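Local coordinates for substrate-binding protein (Synechococcus sp., PDB 6WPN) that probably binds an oligosaccharide or related sugar in the periplasm as the solute-binding component of a transport system, at residues 141-153 with 277-289. Residues are numbered along the deposited sequence; the frame is centred on the assembly and turned at random.
Sequences LTVRLSLVNGDLL and GVAAVTTPQPPLT
Ser146 and Gln285 pair antiparallel through two backbone bonds of unequal quality: Ser146 N to Gln285 O is 2.8 Å and nearly straight (N-H...O 167°), whereas the return bond from Gln285 N to Ser146 O is bent and weak. Val148 and Thr283 repeat the pairing with two straight bonds, and just past the ladder Gly150 N, at the start of the helix, bonds Val281 O (2.8 Å). The axes of 145-149 and 282-285 approach to 4.6 Å at 155° between their N-to-C directions, an antiparallel course. At the Ser146 end, where the second segment runs on through Pro286 and Pro287, Ser146 OG lies beside its own backbone N, 3.0 Å from Pro286 O; a water bridges the same hydroxyl to Leu288 N. Asn149 serves as N-cap of helix 150-155: its CG lies anti to the backbone N (chi1 -173°), and OD1 accepts from Leu152 N at 2.9 Å, the donor standing above the carbonyl plane. The amide also runs alongside Val281, whose CG2 is 3.6 Å from OD1, and crosses Val278 at about a right angle. Replacing Asn149 by an alanine removes the amide, which would probably leave Leu152 N without its capping acceptor and open a gap beside Val281 and Val278. On one sheet face Val148 CG2 meets the bent Gln285 chain at CG (3.8 Å); Pro284, on the other, meets Leu145 CD1 through CB (4.1 Å), and both touch Ala367 of helix 359-374. Strand 145-149 lies between 282-285 and 260-263 in a mixed sheet, consistent with a lobe of a periplasmic solute-binding protein.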
# COMPACT_ATOMS: atom_id res chain seq x y z
N LEU A 141 1.99 3.03 -8.61
CA LEU A 141 1.30 2.03 -7.82
C LEU A 141 2.22 0.84 -7.60
O LEU A 141 3.15 0.59 -8.37
CB LEU A 141 -0.03 1.63 -8.46
CG LEU A 141 0.04 0.99 -9.84
CD1 LEU A 141 0.40 -0.46 -9.75
CD2 LEU A 141 -1.31 1.17 -10.52
N THR A 142 1.96 0.10 -6.52
CA THR A 142 2.75 -1.05 -6.13
C THR A 142 1.84 -2.25 -5.92
O THR A 142 0.79 -2.13 -5.28
CB THR A 142 3.52 -0.80 -4.82
OG1 THR A 142 2.58 -0.69 -3.74
CG2 THR A 142 4.30 0.48 -4.87
N VAL A 143 2.22 -3.37 -6.51
CA VAL A 143 1.61 -4.67 -6.21
C VAL A 143 2.63 -5.44 -5.40
O VAL A 143 3.69 -5.83 -5.92
CB VAL A 143 1.22 -5.42 -7.49
CG1 VAL A 143 0.61 -6.76 -7.14
CG2 VAL A 143 0.25 -4.58 -8.32
N ARG A 144 2.34 -5.68 -4.13
CA ARG A 144 3.26 -6.41 -3.26
C ARG A 144 3.17 -7.91 -3.51
O ARG A 144 2.09 -8.47 -3.69
CB ARG A 144 3.00 -6.09 -1.79
CG ARG A 144 1.70 -6.59 -1.25
CD ARG A 144 1.60 -6.30 0.24
NE ARG A 144 0.28 -6.67 0.74
CZ ARG A 144 -0.74 -5.83 0.84
NH1 ARG A 144 -0.60 -4.56 0.49
NH2 ARG A 144 -1.91 -6.26 1.31
N LEU A 145 4.33 -8.55 -3.55
CA LEU A 145 4.42 -9.99 -3.78
C LEU A 145 4.70 -10.71 -2.46
O LEU A 145 4.81 -10.12 -1.39
CB LEU A 145 5.51 -10.29 -4.81
CG LEU A 145 5.46 -9.47 -6.10
CD1 LEU A 145 6.74 -9.67 -6.89
CD2 LEU A 145 4.24 -9.83 -6.93
N SER A 146 4.81 -12.04 -2.55
CA SER A 146 5.26 -12.88 -1.44
C SER A 146 6.73 -13.22 -1.68
O SER A 146 7.05 -13.99 -2.59
CB SER A 146 4.42 -14.14 -1.32
OG SER A 146 3.10 -13.84 -0.91
N LEU A 147 7.62 -12.63 -0.89
CA LEU A 147 9.03 -13.02 -0.91
C LEU A 147 9.21 -14.24 -0.02
O LEU A 147 9.06 -14.15 1.20
CB LEU A 147 9.91 -11.86 -0.47
CG LEU A 147 9.75 -10.58 -1.31
CD1 LEU A 147 10.72 -9.51 -0.86
CD2 LEU A 147 9.92 -10.88 -2.79
N VAL A 148 9.52 -15.39 -0.62
CA VAL A 148 9.53 -16.67 0.09
C VAL A 148 10.97 -17.13 0.28
O VAL A 148 11.72 -17.26 -0.70
CB VAL A 148 8.71 -17.72 -0.66
CG1 VAL A 148 8.88 -19.09 -0.03
CG2 VAL A 148 7.25 -17.31 -0.67
N ASN A 149 11.34 -17.40 1.53
CA ASN A 149 12.63 -18.01 1.84
C ASN A 149 12.56 -19.50 1.52
O ASN A 149 12.03 -20.29 2.31
CB ASN A 149 12.99 -17.77 3.30
CG ASN A 149 14.40 -18.22 3.64
OD1 ASN A 149 14.80 -19.34 3.34
ND2 ASN A 149 15.16 -17.34 4.29
N GLY A 150 13.10 -19.89 0.36
CA GLY A 150 13.00 -21.27 -0.06
C GLY A 150 13.79 -22.22 0.81
O GLY A 150 13.46 -23.40 0.92
N ASP A 151 14.85 -21.72 1.45
CA ASP A 151 15.65 -22.58 2.30
C ASP A 151 14.89 -22.95 3.58
O ASP A 151 15.00 -24.09 4.06
CB ASP A 151 16.97 -21.90 2.63
CG ASP A 151 17.86 -22.78 3.44
OD1 ASP A 151 18.63 -23.57 2.84
OD2 ASP A 151 17.75 -22.71 4.67
N LEU A 152 14.13 -22.01 4.14
CA LEU A 152 13.29 -22.34 5.29
C LEU A 152 12.19 -23.33 4.90
O LEU A 152 11.82 -24.19 5.71
CB LEU A 152 12.67 -21.07 5.89
CG LEU A 152 13.57 -20.13 6.68
CD1 LEU A 152 12.81 -18.90 7.17
CD2 LEU A 152 14.20 -20.85 7.87
N LEU A 153 11.68 -23.24 3.67
CA LEU A 153 10.65 -24.18 3.24
C LEU A 153 11.19 -25.60 3.20
O LEU A 153 10.53 -26.54 3.68
CB LEU A 153 10.12 -23.79 1.86
CG LEU A 153 9.15 -22.62 1.75
CD1 LEU A 153 8.55 -22.61 0.36
CD2 LEU A 153 8.06 -22.71 2.81
N GLY A 277 22.83 -13.88 1.60
CA GLY A 277 22.50 -15.27 1.87
C GLY A 277 21.01 -15.54 1.78
O GLY A 277 20.59 -16.59 1.29
N VAL A 278 20.19 -14.59 2.25
CA VAL A 278 18.74 -14.76 2.18
C VAL A 278 18.22 -14.49 0.77
O VAL A 278 17.33 -15.19 0.29
CB VAL A 278 18.06 -13.85 3.21
CG1 VAL A 278 16.55 -13.97 3.11
CG2 VAL A 278 18.53 -14.20 4.61
N ALA A 279 18.76 -13.47 0.10
CA ALA A 279 18.30 -13.17 -1.26
C ALA A 279 18.64 -14.31 -2.22
O ALA A 279 17.89 -14.55 -3.17
CB ALA A 279 18.91 -11.86 -1.74
N ALA A 280 19.74 -15.02 -1.99
CA ALA A 280 20.11 -16.12 -2.88
C ALA A 280 19.11 -17.27 -2.81
O ALA A 280 18.97 -18.02 -3.78
CB ALA A 280 21.52 -16.62 -2.55
N VAL A 281 18.40 -17.41 -1.69
CA VAL A 281 17.39 -18.45 -1.51
C VAL A 281 15.98 -17.86 -1.52
O VAL A 281 15.03 -18.53 -1.12
CB VAL A 281 17.63 -19.26 -0.23
CG1 VAL A 281 19.02 -19.87 -0.24
CG2 VAL A 281 17.42 -18.39 1.01
N THR A 282 15.84 -16.60 -1.95
CA THR A 282 14.55 -15.93 -2.03
C THR A 282 13.97 -16.06 -3.43
O THR A 282 14.68 -15.86 -4.42
CB THR A 282 14.70 -14.45 -1.67
OG1 THR A 282 15.13 -14.33 -0.31
CG2 THR A 282 13.39 -13.70 -1.86
N THR A 283 12.68 -16.39 -3.52
CA THR A 283 11.98 -16.41 -4.80
C THR A 283 10.71 -15.58 -4.68
O THR A 283 9.95 -15.73 -3.71
CB THR A 283 11.64 -17.83 -5.26
OG1 THR A 283 10.85 -18.47 -4.25
CG2 THR A 283 12.90 -18.63 -5.52
N PRO A 284 10.43 -14.69 -5.64
CA PRO A 284 9.16 -13.95 -5.60
C PRO A 284 8.00 -14.86 -5.97
O PRO A 284 8.11 -15.72 -6.85
CB PRO A 284 9.36 -12.84 -6.64
CG PRO A 284 10.85 -12.84 -6.93
CD PRO A 284 11.30 -14.23 -6.73
N GLN A 285 6.87 -14.67 -5.29
CA GLN A 285 5.68 -15.49 -5.46
C GLN A 285 4.45 -14.59 -5.43
O GLN A 285 4.52 -13.45 -4.96
CB GLN A 285 5.58 -16.56 -4.36
CG GLN A 285 6.69 -17.61 -4.41
CD GLN A 285 6.62 -18.50 -5.63
OE1 GLN A 285 5.54 -18.82 -6.12
NE2 GLN A 285 7.78 -18.91 -6.13
N PRO A 286 3.32 -15.07 -5.93
CA PRO A 286 2.11 -14.26 -5.90
C PRO A 286 1.72 -13.93 -4.48
O PRO A 286 1.97 -14.71 -3.54
CB PRO A 286 1.06 -15.16 -6.57
CG PRO A 286 1.86 -16.06 -7.45
CD PRO A 286 3.14 -16.31 -6.72
N PRO A 287 1.09 -12.77 -4.26
CA PRO A 287 0.68 -12.41 -2.90
C PRO A 287 -0.45 -13.31 -2.42
O PRO A 287 -1.14 -13.96 -3.20
CB PRO A 287 0.20 -10.96 -3.05
CG PRO A 287 -0.26 -10.88 -4.47
CD PRO A 287 0.67 -11.77 -5.25
N LEU A 288 -0.61 -13.34 -1.10
CA LEU A 288 -1.72 -14.11 -0.54
C LEU A 288 -3.03 -13.42 -0.89
O LEU A 288 -3.13 -12.19 -0.87
CB LEU A 288 -1.57 -14.23 0.98
CG LEU A 288 -0.43 -15.14 1.45
CD1 LEU A 288 0.01 -14.79 2.86
CD2 LEU A 288 -0.89 -16.59 1.37
N THR A 289 -4.02 -14.22 -1.26
CA THR A 289 -5.36 -13.72 -1.56
C THR A 289 -6.39 -14.59 -0.86
O THR A 289 -6.07 -15.61 -0.24
CB THR A 289 -5.64 -13.69 -3.07
OG1 THR A 289 -5.88 -15.02 -3.52
CG2 THR A 289 -4.46 -13.09 -3.84
O HOH W 1 1.75 -11.95 0.24